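Local coordinates for chromosome-partitioning protein Spo0J (Thermus thermophilus HB27, PDB 1VZ0) that binds the centromere-like parS site, stimulates the ATPase activity of Soj and probably takes part in chromosome partitioning, at residues E45-L50 with A84-L89; L63-Q68 with Y72-G77; L105-V110 with A141-K146; R125-L130 with A152-L157; G171-G176 with W191-I196. One frame throughout, in Å; residues are numbered along the deposited sequence.

Interaction 1: residues E45-L50 with A84-L89; sequences ESLKEL and ALMAGL
Met-86 sends its thioether across to the flank of the helix bearing Leu-47 and Lys-48, and this single side chain makes every contact between residues 45-50 and 84-89. The two backbones stay well apart, with 7.5 Å between Lys-48 CA and Met-86 CA at their nearest, so the gap is bridged by side-chain length. Met-86 runs nearly straight through chi2 and then bends at the sulfur (chi3 65°), which splits its end into two contacts. The sulfur meets one branch of Leu-47, with SD 4.0 Å from Leu-47 CD2, the two side chains slanting past each other. The terminal methyl lies against the backbone side of Lys-48, with Met-86 CE 3.9 Å from Lys-48 CA and 4.1 Å from Lys-48 CB. With CG opposite the backbone N (chi1 -158°), the Leu-47 side chain swings so that its CD2 branch meets the sulfur. Lys-48 contributes only the root of its chain; the ammonium leads off to a salt bridge with Asp-52. The total buried surface, 119 Å², fits a light apolar touch at the protein surface. Just beyond Met-86 the chain turns off in a Schellman motif at Gly-88, with Leu-89 N bonded to Ala-84 O at 3.3 Å and Gly-88 N to Leu-85 O at 2.9 Å. Around the contact, Leu-47 also packs on Arg-79 and Ala-83 of helix 78-86, Met-86 reaches Ala-51 of helix 38-57, and Ala-84 and Ala-87 rest on Ile-54.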
# COMPACT_ATOMS: atom_id res chain seq x y z
N GLU C 45 3.33 2.45 14.41
CA GLU C 45 4.06 1.52 15.26
C GLU C 45 5.43 1.23 14.68
O GLU C 45 6.44 1.34 15.37
CB GLU C 45 3.28 0.21 15.41
CG GLU C 45 1.94 0.34 16.13
CD GLU C 45 1.22 -1.00 16.27
OE1 GLU C 45 0.07 -1.01 16.75
OE2 GLU C 45 1.81 -2.04 15.89
N SER C 46 5.47 0.87 13.40
CA SER C 46 6.75 0.56 12.76
C SER C 46 7.65 1.78 12.64
O SER C 46 8.87 1.66 12.72
CB SER C 46 6.52 -0.09 11.39
OG SER C 46 5.88 0.79 10.48
N LEU C 47 7.05 2.96 12.47
CA LEU C 47 7.81 4.20 12.37
C LEU C 47 8.54 4.38 13.70
O LEU C 47 9.73 4.69 13.75
CB LEU C 47 6.87 5.38 12.15
CG LEU C 47 7.40 6.68 11.53
CD1 LEU C 47 6.44 7.81 11.88
CD2 LEU C 47 8.79 7.01 12.03
N LYS C 48 7.79 4.19 14.79
CA LYS C 48 8.35 4.32 16.14
C LYS C 48 9.41 3.26 16.42
O LYS C 48 10.43 3.56 17.02
CB LYS C 48 7.23 4.22 17.18
CG LYS C 48 7.71 3.94 18.60
CD LYS C 48 6.54 3.88 19.57
CE LYS C 48 6.91 3.16 20.86
NZ LYS C 48 8.08 3.78 21.54
N GLU C 49 9.16 2.03 15.97
CA GLU C 49 10.12 0.96 16.19
C GLU C 49 11.42 1.23 15.43
O GLU C 49 12.50 0.87 15.90
CB GLU C 49 9.49 -0.39 15.78
CG GLU C 49 8.28 -0.76 16.65
CD GLU C 49 7.53 -2.00 16.19
OE1 GLU C 49 6.43 -2.24 16.73
OE2 GLU C 49 8.03 -2.73 15.31
N LEU C 50 11.31 1.87 14.26
CA LEU C 50 12.48 2.19 13.46
C LEU C 50 13.24 3.31 14.16
O LEU C 50 14.47 3.31 14.20
CB LEU C 50 12.08 2.66 12.05
CG LEU C 50 13.03 2.34 10.89
CD1 LEU C 50 12.86 3.40 9.82
CD2 LEU C 50 14.47 2.29 11.35
N ALA C 84 14.48 9.43 11.96
CA ALA C 84 15.68 10.09 12.46
C ALA C 84 15.27 11.29 13.31
O ALA C 84 15.90 11.59 14.32
CB ALA C 84 16.55 10.54 11.31
N LEU C 85 14.20 11.96 12.88
CA LEU C 85 13.69 13.10 13.62
C LEU C 85 13.16 12.62 14.97
O LEU C 85 13.51 13.17 16.01
CB LEU C 85 12.58 13.80 12.83
CG LEU C 85 13.06 14.66 11.65
CD1 LEU C 85 11.88 15.11 10.81
CD2 LEU C 85 13.81 15.85 12.18
N MET C 86 12.31 11.60 14.94
CA MET C 86 11.75 11.03 16.17
C MET C 86 12.86 10.59 17.11
O MET C 86 12.77 10.77 18.33
CB MET C 86 10.85 9.83 15.85
CG MET C 86 9.38 10.16 15.66
SD MET C 86 8.37 8.67 15.62
CE MET C 86 8.61 8.09 17.27
N ALA C 87 13.91 10.00 16.55
CA ALA C 87 15.04 9.51 17.33
C ALA C 87 15.81 10.64 18.01
O ALA C 87 16.61 10.41 18.92
CB ALA C 87 15.98 8.71 16.44
N GLY C 88 15.55 11.87 17.57
CA GLY C 88 16.21 13.02 18.14
C GLY C 88 17.65 13.20 17.71
O GLY C 88 18.43 13.84 18.42
N LEU C 89 18.02 12.65 16.56
CA LEU C 89 19.39 12.78 16.07
C LEU C 89 19.65 14.21 15.59
O LEU C 89 18.74 14.89 15.12
CB LEU C 89 19.65 11.80 14.92
CG LEU C 89 19.49 10.30 15.19
CD1 LEU C 89 19.94 9.52 13.97
CD2 LEU C 89 20.31 9.90 16.41

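Interaction 2: residues L63-Q68 with Y72-G77; sequences LLVRPQ and YELVAG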
# COMPACT_ATOMS: atom_id res chain seq x y z
N LEU C 63 20.39 8.75 3.41
CA LEU C 63 19.18 9.42 2.93
C LEU C 63 19.65 9.97 1.59
O LEU C 63 20.84 10.06 1.34
CB LEU C 63 18.80 10.59 3.83
CG LEU C 63 18.34 10.33 5.26
CD1 LEU C 63 18.05 11.65 5.95
CD2 LEU C 63 17.10 9.45 5.23
N LEU C 64 18.72 10.33 0.72
CA LEU C 64 19.11 10.88 -0.56
C LEU C 64 18.57 12.30 -0.57
O LEU C 64 17.37 12.51 -0.40
CB LEU C 64 18.51 10.07 -1.71
CG LEU C 64 19.20 10.21 -3.08
CD1 LEU C 64 18.48 9.36 -4.10
CD2 LEU C 64 19.21 11.67 -3.52
N VAL C 65 19.45 13.27 -0.76
CA VAL C 65 19.04 14.67 -0.76
C VAL C 65 19.59 15.47 -1.94
O VAL C 65 20.45 15.00 -2.68
CB VAL C 65 19.49 15.35 0.54
CG1 VAL C 65 18.99 14.57 1.73
CG2 VAL C 65 21.01 15.45 0.57
N ARG C 66 19.06 16.67 -2.10
CA ARG C 66 19.53 17.58 -3.14
C ARG C 66 19.70 18.95 -2.50
O ARG C 66 19.04 19.27 -1.51
CB ARG C 66 18.52 17.66 -4.30
CG ARG C 66 17.23 18.41 -3.99
CD ARG C 66 16.46 18.65 -5.29
NE ARG C 66 15.25 19.44 -5.08
CZ ARG C 66 14.62 20.10 -6.05
NH1 ARG C 66 13.53 20.80 -5.77
NH2 ARG C 66 15.09 20.06 -7.29
N PRO C 67 20.62 19.76 -3.04
CA PRO C 67 20.87 21.10 -2.51
C PRO C 67 19.66 22.03 -2.65
O PRO C 67 19.00 22.05 -3.69
CB PRO C 67 22.05 21.59 -3.34
CG PRO C 67 22.78 20.31 -3.67
CD PRO C 67 21.64 19.40 -4.04
N GLN C 68 19.37 22.78 -1.60
CA GLN C 68 18.25 23.72 -1.59
C GLN C 68 18.52 24.92 -0.69
O GLN C 68 18.63 24.77 0.53
CB GLN C 68 16.96 23.02 -1.14
CG GLN C 68 16.12 22.49 -2.29
CD GLN C 68 15.53 23.59 -3.14
OE1 GLN C 68 16.26 24.41 -3.71
NE2 GLN C 68 14.21 23.63 -3.25
N TYR C 72 19.41 21.55 2.46
CA TYR C 72 18.99 20.50 1.53
C TYR C 72 17.50 20.15 1.59
O TYR C 72 16.79 20.56 2.51
CB TYR C 72 19.78 19.21 1.79
CG TYR C 72 21.25 19.42 2.02
CD1 TYR C 72 21.72 19.84 3.26
CD2 TYR C 72 22.18 19.17 1.01
CE1 TYR C 72 23.08 20.01 3.49
CE2 TYR C 72 23.54 19.34 1.23
CZ TYR C 72 23.98 19.76 2.47
OH TYR C 72 25.33 19.91 2.69
N GLU C 73 17.06 19.38 0.61
CA GLU C 73 15.68 18.93 0.50
C GLU C 73 15.70 17.41 0.31
O GLU C 73 16.43 16.91 -0.54
CB GLU C 73 15.00 19.60 -0.69
CG GLU C 73 13.55 19.21 -0.91
CD GLU C 73 12.92 19.97 -2.06
OE1 GLU C 73 12.17 20.94 -1.82
OE2 GLU C 73 13.19 19.60 -3.22
N LEU C 74 14.92 16.70 1.10
CA LEU C 74 14.86 15.24 1.02
C LEU C 74 14.37 14.81 -0.36
O LEU C 74 13.40 15.36 -0.87
CB LEU C 74 13.91 14.69 2.08
CG LEU C 74 14.29 13.40 2.82
CD1 LEU C 74 13.02 12.57 3.02
CD2 LEU C 74 15.33 12.61 2.04
N VAL C 75 15.03 13.82 -0.94
CA VAL C 75 14.65 13.32 -2.27
C VAL C 75 14.20 11.86 -2.21
O VAL C 75 13.40 11.41 -3.03
CB VAL C 75 15.83 13.48 -3.27
CG1 VAL C 75 15.50 12.82 -4.60
CG2 VAL C 75 16.13 14.96 -3.49
N ALA C 76 14.73 11.12 -1.23
CA ALA C 76 14.37 9.72 -1.04
C ALA C 76 14.66 9.25 0.39
O ALA C 76 15.68 9.63 0.96
CB ALA C 76 15.11 8.84 -2.04
N GLY C 77 13.77 8.43 0.94
CA GLY C 77 13.93 7.92 2.29
C GLY C 77 13.11 8.67 3.31
O GLY C 77 13.59 9.00 4.40
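Leu-64 pairs with Ala-76 and Arg-66 with Glu-73 as antiparallel hydrogen-bonded pairs, the strand axes running at 137° to each other, and the register slips by one residue between Leu-64 and Val-65. The slip is a classic beta bulge: Leu-64 O accepts from both Val-75 N, at 2.7 Å, and Ala-76 N, at 3.1 Å, so two residues face one. Beside this shared acceptor Leu-64 CB touches Ala-76 CB at 3.6 Å, while its CD2 branch slants across to Val-75 CB at 3.8 Å. These strands form the hairpin of the ParB N-terminal domain; strand 63-68 is the middle strand of the sheet, pairing in parallel with strand 91-96 on its other edge. Beside Leu-64 and Ala-76, on the same face, Arg-66 lies alongside Glu-73. Its NE and NH1 both stand 2.8 Å from Glu-73 OE2, reaching it from one face of the carboxylate, NE on the anti side and NH1 on the syn side. The guanidinium and carboxylate planes are only 21° apart, and the extended Glu-73 chain (chi1 180°) carries the oxygen there. Arg-36 of the second subunit forms a further salt bridge to OE2, Arg-32 of that subunit one to OE1, and Asp-101 takes Arg-66 NH2. On the reverse face Val-65 CG2 meets Tyr-72 CD2 at 3.9 Å, obliquely to the ring.

Interaction 3: residues L105-V110 with A141-K146; sequences LELALV and ARRVGK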
# COMPACT_ATOMS: atom_id res chain seq x y z
N LEU C 105 11.16 14.37 -9.08
CA LEU C 105 9.83 13.79 -9.20
C LEU C 105 9.96 12.39 -9.78
O LEU C 105 9.33 11.44 -9.30
CB LEU C 105 8.96 14.63 -10.13
CG LEU C 105 7.48 14.77 -9.77
CD1 LEU C 105 6.72 15.17 -11.03
CD2 LEU C 105 6.93 13.47 -9.21
N GLU C 106 10.77 12.27 -10.83
CA GLU C 106 10.98 10.98 -11.47
C GLU C 106 11.52 9.99 -10.43
O GLU C 106 11.09 8.84 -10.38
CB GLU C 106 11.96 11.15 -12.64
CG GLU C 106 12.41 9.85 -13.30
CD GLU C 106 13.23 10.08 -14.57
OE1 GLU C 106 13.83 9.10 -15.08
OE2 GLU C 106 13.28 11.22 -15.07
N LEU C 107 12.45 10.44 -9.59
CA LEU C 107 13.00 9.55 -8.57
C LEU C 107 11.92 9.17 -7.56
O LEU C 107 11.84 8.02 -7.13
CB LEU C 107 14.17 10.21 -7.84
CG LEU C 107 15.51 10.24 -8.58
CD1 LEU C 107 16.53 11.01 -7.75
CD2 LEU C 107 16.00 8.82 -8.84
N ALA C 108 11.07 10.12 -7.19
CA ALA C 108 10.01 9.83 -6.23
C ALA C 108 9.06 8.78 -6.79
O ALA C 108 8.66 7.85 -6.09
CB ALA C 108 9.24 11.10 -5.89
N LEU C 109 8.71 8.92 -8.06
CA LEU C 109 7.82 7.96 -8.69
C LEU C 109 8.49 6.59 -8.77
O LEU C 109 7.87 5.58 -8.46
CB LEU C 109 7.43 8.43 -10.09
CG LEU C 109 6.52 9.67 -10.10
CD1 LEU C 109 6.46 10.25 -11.51
CD2 LEU C 109 5.12 9.30 -9.60
N VAL C 110 9.76 6.57 -9.17
CA VAL C 110 10.49 5.31 -9.30
C VAL C 110 10.68 4.56 -7.98
O VAL C 110 10.48 3.34 -7.93
CB VAL C 110 11.87 5.53 -9.98
CG1 VAL C 110 12.72 4.26 -9.91
CG2 VAL C 110 11.66 5.91 -11.45
N ALA C 141 10.25 1.15 -18.26
CA ALA C 141 10.48 -0.27 -18.00
C ALA C 141 11.88 -0.47 -17.45
O ALA C 141 12.09 -1.21 -16.48
CB ALA C 141 10.30 -1.07 -19.28
N ARG C 142 12.85 0.19 -18.07
CA ARG C 142 14.23 0.10 -17.64
C ARG C 142 14.37 0.62 -16.23
O ARG C 142 14.83 -0.08 -15.34
CB ARG C 142 15.13 0.91 -18.58
CG ARG C 142 15.25 0.31 -19.97
CD ARG C 142 16.14 1.13 -20.88
NE ARG C 142 16.44 0.40 -22.10
CZ ARG C 142 17.21 0.85 -23.08
NH1 ARG C 142 17.43 0.11 -24.16
NH2 ARG C 142 17.76 2.06 -22.99
N ARG C 143 13.94 1.86 -16.02
CA ARG C 143 14.03 2.47 -14.71
C ARG C 143 13.37 1.63 -13.62
O ARG C 143 13.71 1.77 -12.44
CB ARG C 143 13.42 3.87 -14.75
CG ARG C 143 14.37 4.96 -14.28
CD ARG C 143 14.83 4.70 -12.85
NE ARG C 143 15.88 5.61 -12.41
CZ ARG C 143 15.77 6.94 -12.39
NH1 ARG C 143 14.64 7.52 -12.77
NH2 ARG C 143 16.78 7.68 -11.97
N VAL C 144 12.45 0.74 -14.00
CA VAL C 144 11.78 -0.09 -13.01
C VAL C 144 12.14 -1.57 -13.11
O VAL C 144 11.77 -2.36 -12.24
CB VAL C 144 10.24 0.05 -13.09
CG1 VAL C 144 9.85 1.50 -12.91
CG2 VAL C 144 9.74 -0.49 -14.42
N GLY C 145 12.86 -1.94 -14.16
CA GLY C 145 13.27 -3.32 -14.33
C GLY C 145 12.16 -4.29 -14.72
O GLY C 145 12.00 -5.34 -14.09
N LYS C 146 11.40 -3.94 -15.75
CA LYS C 146 10.31 -4.79 -16.22
C LYS C 146 10.19 -4.70 -17.74
O LYS C 146 10.73 -3.78 -18.35
CB LYS C 146 9.00 -4.38 -15.55
CG LYS C 146 9.05 -4.51 -14.04
CD LYS C 146 7.74 -4.15 -13.38
CE LYS C 146 7.86 -4.27 -11.86
NZ LYS C 146 6.57 -4.01 -11.17
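Arg-143, near the end of the first helix of the inferred helix-turn-helix motif, reaches across to Glu-106, Leu-107 and Val-110 on one side of helix 101-114. Its chain bends at chi2 (-59°), which lays the aliphatic part over Val-110 at about a right angle: Arg-143 CD is 3.6 Å from Val-110 CG1 and 3.7 Å from Val-110 CG2, so both valine methyls bear on one methylene. Further out the guanidinium meets a charged and an apolar neighbour. Glu-106 OE1 forms a salt bridge with Arg-143 NH1 at 2.9 Å, but the flat groups are turned 77° apart, and the pair is better read as charge attraction than as an aligned two-pronged grip. Glu-106 CG lies in the guanidinium plane at its edge, 3.3 Å from Arg-143 NH1. The other terminal nitrogen, Arg-143 NH2, rests 3.4 Å from Leu-107 CD2. Arg-143 contributes 102 Å² of the 223 Å² buried on the two sides together, most of its own segment's share. The contact links helix 101-114, whose Leu-109 packs on Ala-129 and Leu-130 of helix 120-132, to helix 137-144, and Leu-130 also touches Glu-106.

Interaction 4: residues R125-L130 with A152-L157; sequences RGYQAL and ANALRL
Ala-154 O accepts Leu-157 N at 3.0 Å, among the shortest polar bonds here, and it stays within one segment; across the contact Ala-154 offers Tyr-127 only its methyl. That CB is 3.9 Å from both Tyr-127 CD1 and Tyr-127 CE1, so it sits against one ring bond, placed obliquely to the ring. Leu-155 supplies the other apolar piece. With CG opposite the carbonyl carbon (chi1 -68°), its CD2 methyl reaches the backbone of the facing helix, 3.8 Å from Tyr-127 CB and 3.5 Å from Gln-128 N, and 3.8 Å from Gln-128 CB as well. A single methyl therefore nests against two successive residues of helix 120-132. The axes of the short segments pass 9.0 Å apart at 107° between their directions, so the two segments meet nearly crosswise and bury a modest 164 Å². Helix 148-156 is the second helix of the inferred helix-turn-helix motif, the one that usually reads DNA in such motifs, and this contact seats it on helix 120-132. Tyr-127 also packs on Val-140 of the first helix of that motif and on Leu-113 of helix 101-114, while its hydroxyl makes a weak hydrogen bond to Glu-123. Gln-137, from the first helix of the motif, touches Leu-155.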
# COMPACT_ATOMS: atom_id res chain seq x y z
N ARG C 125 -0.70 3.97 -12.45
CA ARG C 125 -0.70 5.43 -12.31
C ARG C 125 0.73 5.97 -12.33
O ARG C 125 0.99 7.06 -12.86
CB ARG C 125 -1.41 5.87 -11.02
CG ARG C 125 -2.89 5.53 -10.97
CD ARG C 125 -3.53 6.06 -9.68
NE ARG C 125 -4.88 5.54 -9.51
CZ ARG C 125 -5.92 5.89 -10.26
NH1 ARG C 125 -7.11 5.36 -10.03
NH2 ARG C 125 -5.78 6.79 -11.23
N GLY C 126 1.64 5.21 -11.73
CA GLY C 126 3.04 5.61 -11.70
C GLY C 126 3.62 5.64 -13.09
O GLY C 126 4.24 6.63 -13.49
N TYR C 127 3.42 4.57 -13.85
CA TYR C 127 3.94 4.50 -15.22
C TYR C 127 3.38 5.66 -16.03
O TYR C 127 4.11 6.33 -16.75
CB TYR C 127 3.55 3.18 -15.88
CG TYR C 127 4.15 1.96 -15.24
CD1 TYR C 127 3.68 0.69 -15.56
CD2 TYR C 127 5.19 2.06 -14.31
CE1 TYR C 127 4.21 -0.45 -14.97
CE2 TYR C 127 5.74 0.93 -13.71
CZ TYR C 127 5.24 -0.32 -14.04
OH TYR C 127 5.73 -1.44 -13.42
N GLN C 128 2.08 5.90 -15.90
CA GLN C 128 1.45 6.98 -16.63
C GLN C 128 2.05 8.34 -16.29
O GLN C 128 2.20 9.20 -17.17
CB GLN C 128 -0.06 7.02 -16.37
CG GLN C 128 -0.75 8.06 -17.21
CD GLN C 128 -2.22 8.20 -16.87
OE1 GLN C 128 -2.58 8.56 -15.75
NE2 GLN C 128 -3.07 7.91 -17.85
N ALA C 129 2.39 8.55 -15.03
CA ALA C 129 2.97 9.81 -14.61
C ALA C 129 4.35 9.97 -15.25
O ALA C 129 4.72 11.07 -15.67
CB ALA C 129 3.09 9.86 -13.08
N LEU C 130 5.11 8.88 -15.33
CA LEU C 130 6.44 8.93 -15.93
C LEU C 130 6.33 9.26 -17.42
O LEU C 130 7.16 9.99 -17.96
CB LEU C 130 7.17 7.61 -15.72
CG LEU C 130 7.68 7.36 -14.29
CD1 LEU C 130 8.21 5.95 -14.13
CD2 LEU C 130 8.76 8.39 -13.97
N ALA C 152 2.88 -1.59 -20.64
CA ALA C 152 1.74 -1.32 -21.51
C ALA C 152 0.47 -1.95 -20.94
O ALA C 152 -0.60 -1.35 -20.95
CB ALA C 152 2.01 -1.86 -22.92
N ASN C 153 0.60 -3.18 -20.45
CA ASN C 153 -0.53 -3.89 -19.87
C ASN C 153 -1.06 -3.22 -18.61
O ASN C 153 -2.26 -3.21 -18.37
CB ASN C 153 -0.16 -5.33 -19.56
CG ASN C 153 -0.44 -6.25 -20.73
OD1 ASN C 153 0.08 -6.06 -21.83
ND2 ASN C 153 -1.27 -7.26 -20.50
N ALA C 154 -0.16 -2.67 -17.79
CA ALA C 154 -0.59 -2.00 -16.58
C ALA C 154 -1.35 -0.72 -16.94
O ALA C 154 -2.40 -0.45 -16.37
CB ALA C 154 0.61 -1.66 -15.70
N LEU C 155 -0.83 0.04 -17.90
CA LEU C 155 -1.49 1.28 -18.34
C LEU C 155 -2.92 1.06 -18.81
O LEU C 155 -3.79 1.92 -18.61
CB LEU C 155 -0.69 1.94 -19.47
CG LEU C 155 0.68 2.50 -19.08
CD1 LEU C 155 1.46 2.89 -20.32
CD2 LEU C 155 0.49 3.70 -18.15
N ARG C 156 -3.18 -0.08 -19.44
CA ARG C 156 -4.52 -0.40 -19.92
C ARG C 156 -5.56 -0.38 -18.80
O ARG C 156 -6.72 -0.05 -19.03
CB ARG C 156 -4.54 -1.78 -20.60
CG ARG C 156 -3.99 -1.77 -22.01
CD ARG C 156 -3.79 -3.19 -22.55
NE ARG C 156 -5.01 -4.00 -22.58
CZ ARG C 156 -6.11 -3.67 -23.25
NH1 ARG C 156 -7.17 -4.47 -23.23
NH2 ARG C 156 -6.17 -2.54 -23.94
N LEU C 157 -5.14 -0.72 -17.58
CA LEU C 157 -6.07 -0.73 -16.45
C LEU C 157 -6.72 0.63 -16.25
O LEU C 157 -7.86 0.72 -15.81
CB LEU C 157 -5.36 -1.14 -15.16
CG LEU C 157 -4.82 -2.56 -15.07
CD1 LEU C 157 -3.94 -2.69 -13.84
CD2 LEU C 157 -5.98 -3.55 -15.03

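Interaction 5: residues G171-G176 with W191-I196; sequences GEITAG and WGLKEI
Ile-173 meets Ile-196 and Leu-193 through one methyl, and these are the direct contacts between residues 171-176 and 191-196. The apolar group comes first: Ile-173 CG2 is 4.0 Å from Ile-196 CG2 and 4.3 Å from Leu-193 CD2. The two isoleucine side chains cross at about a right angle. Ile-196 turns CG2 to the contact because that methyl stands opposite its backbone N, CG1 taking the other direction (chi1 -64°). Water-mediated bonding is the second kind. A water molecule donates to Glu-172 O at 3.2 Å and to Ile-196 O at 3.3 Å, tying the loop to the helix through two carbonyls that could not bond each other directly. Capping forms the third group and lies within one segment: Thr-174 is the N-cap of helix 175-183, its OG1 accepting a weak bond from Gly-176 N at 3.1 Å and an ordinary hydrogen bond from His-177 N. Ile-196 also packs on His-177 and Leu-181 of that helix, and Leu-201 and Ala-206 lie against Ile-196 too. With methyls meeting at full van der Waals separation and 107 Å² buried, the chemistry implies a buried hydrophobic touch with little directional preference, to which the bridging water adds a polar tie between the two segments.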
# COMPACT_ATOMS: atom_id res chain seq x y z
N GLY C 171 -9.05 -6.01 -3.56
CA GLY C 171 -8.79 -7.43 -3.69
C GLY C 171 -10.06 -8.23 -3.91
O GLY C 171 -10.04 -9.45 -3.78
N GLU C 172 -11.16 -7.56 -4.24
CA GLU C 172 -12.42 -8.24 -4.51
C GLU C 172 -12.39 -8.92 -5.88
O GLU C 172 -13.13 -9.86 -6.12
CB GLU C 172 -13.59 -7.25 -4.44
CG GLU C 172 -13.88 -6.77 -3.03
CD GLU C 172 -14.95 -5.69 -2.97
OE1 GLU C 172 -15.24 -5.20 -1.86
OE2 GLU C 172 -15.49 -5.33 -4.04
N ILE C 173 -11.54 -8.43 -6.79
CA ILE C 173 -11.37 -9.05 -8.12
C ILE C 173 -9.87 -9.08 -8.42
O ILE C 173 -9.08 -8.41 -7.75
CB ILE C 173 -12.09 -8.28 -9.27
CG1 ILE C 173 -11.48 -6.90 -9.45
CG2 ILE C 173 -13.59 -8.19 -8.99
CD1 ILE C 173 -12.14 -6.08 -10.59
N THR C 174 -9.47 -9.85 -9.42
CA THR C 174 -8.06 -9.96 -9.76
C THR C 174 -7.70 -9.15 -10.99
O THR C 174 -8.56 -8.61 -11.67
CB THR C 174 -7.66 -11.43 -10.05
OG1 THR C 174 -8.28 -11.85 -11.28
CG2 THR C 174 -8.13 -12.36 -8.92
N ALA C 175 -6.40 -9.10 -11.29
CA ALA C 175 -5.93 -8.38 -12.46
C ALA C 175 -6.56 -9.05 -13.68
O ALA C 175 -6.83 -8.40 -14.70
CB ALA C 175 -4.41 -8.47 -12.54
N GLY C 176 -6.79 -10.35 -13.56
CA GLY C 176 -7.39 -11.10 -14.64
C GLY C 176 -8.82 -10.67 -14.90
O GLY C 176 -9.23 -10.55 -16.06
N TRP C 191 -21.83 -3.26 -15.53
CA TRP C 191 -22.68 -4.43 -15.48
C TRP C 191 -21.81 -5.67 -15.26
O TRP C 191 -22.10 -6.51 -14.41
CB TRP C 191 -23.46 -4.60 -16.78
CG TRP C 191 -24.25 -5.86 -16.77
CD1 TRP C 191 -25.39 -6.11 -16.05
CD2 TRP C 191 -23.91 -7.09 -17.42
NE1 TRP C 191 -25.77 -7.41 -16.21
CE2 TRP C 191 -24.89 -8.04 -17.04
CE3 TRP C 191 -22.88 -7.48 -18.27
CZ2 TRP C 191 -24.86 -9.37 -17.50
CZ3 TRP C 191 -22.85 -8.80 -18.72
CH2 TRP C 191 -23.83 -9.72 -18.34
N GLY C 192 -20.74 -5.78 -16.05
CA GLY C 192 -19.86 -6.92 -15.92
C GLY C 192 -19.25 -7.04 -14.54
O GLY C 192 -19.12 -8.15 -14.00
N LEU C 193 -18.87 -5.90 -13.96
CA LEU C 193 -18.25 -5.88 -12.64
C LEU C 193 -19.24 -6.46 -11.63
O LEU C 193 -18.87 -7.28 -10.80
CB LEU C 193 -17.90 -4.45 -12.24
CG LEU C 193 -16.73 -4.13 -11.30
CD1 LEU C 193 -17.08 -2.84 -10.54
CD2 LEU C 193 -16.44 -5.26 -10.34
N LYS C 194 -20.49 -6.02 -11.71
CA LYS C 194 -21.52 -6.50 -10.79
C LYS C 194 -21.66 -8.01 -10.90
O LYS C 194 -21.68 -8.71 -9.89
CB LYS C 194 -22.87 -5.83 -11.08
CG LYS C 194 -22.95 -4.37 -10.65
CD LYS C 194 -24.33 -3.78 -10.93
CE LYS C 194 -25.42 -4.54 -10.16
NZ LYS C 194 -26.79 -4.02 -10.44
N GLU C 195 -21.76 -8.52 -12.13
CA GLU C 195 -21.90 -9.96 -12.34
C GLU C 195 -20.79 -10.71 -11.64
O GLU C 195 -21.03 -11.68 -10.93
CB GLU C 195 -21.87 -10.28 -13.84
CG GLU C 195 -23.13 -9.89 -14.59
CD GLU C 195 -24.33 -10.73 -14.18
OE1 GLU C 195 -24.32 -11.95 -14.42
OE2 GLU C 195 -25.29 -10.17 -13.61
N ILE C 196 -19.55 -10.26 -11.84
CA ILE C 196 -18.41 -10.91 -11.22
C ILE C 196 -18.51 -10.91 -9.70
O ILE C 196 -18.32 -11.95 -9.05
CB ILE C 196 -17.10 -10.23 -11.62
CG1 ILE C 196 -16.89 -10.37 -13.13
CG2 ILE C 196 -15.93 -10.83 -10.81
CD1 ILE C 196 -15.62 -9.69 -13.64
O HOH W 1 -15.57 -11.53 -7.29

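How the interactions relate
Interactions 1 and 2 belong to the N-terminal domain, with interaction 2 nested along the chain inside interaction 1, yet they differ: the first is a thin surface touch of methionine on helix, the second a hydrogen-bonded hairpin in a sheet that runs on into the second subunit, with a buried ion pair shared with that subunit. Interaction 3 meets interaction 2 where Leu-107 CD1 packs on Val-75 CG1 at 3.8 Å. Interactions 3 and 4 alternate along the chain, and helix 120-132, a partner in interaction 4, also packs beside interaction 3; a charged arginine serves 3, and plain apolar packing 4. Interaction 5 is buried and mainly apolar, with one water bridging two backbone carbonyls.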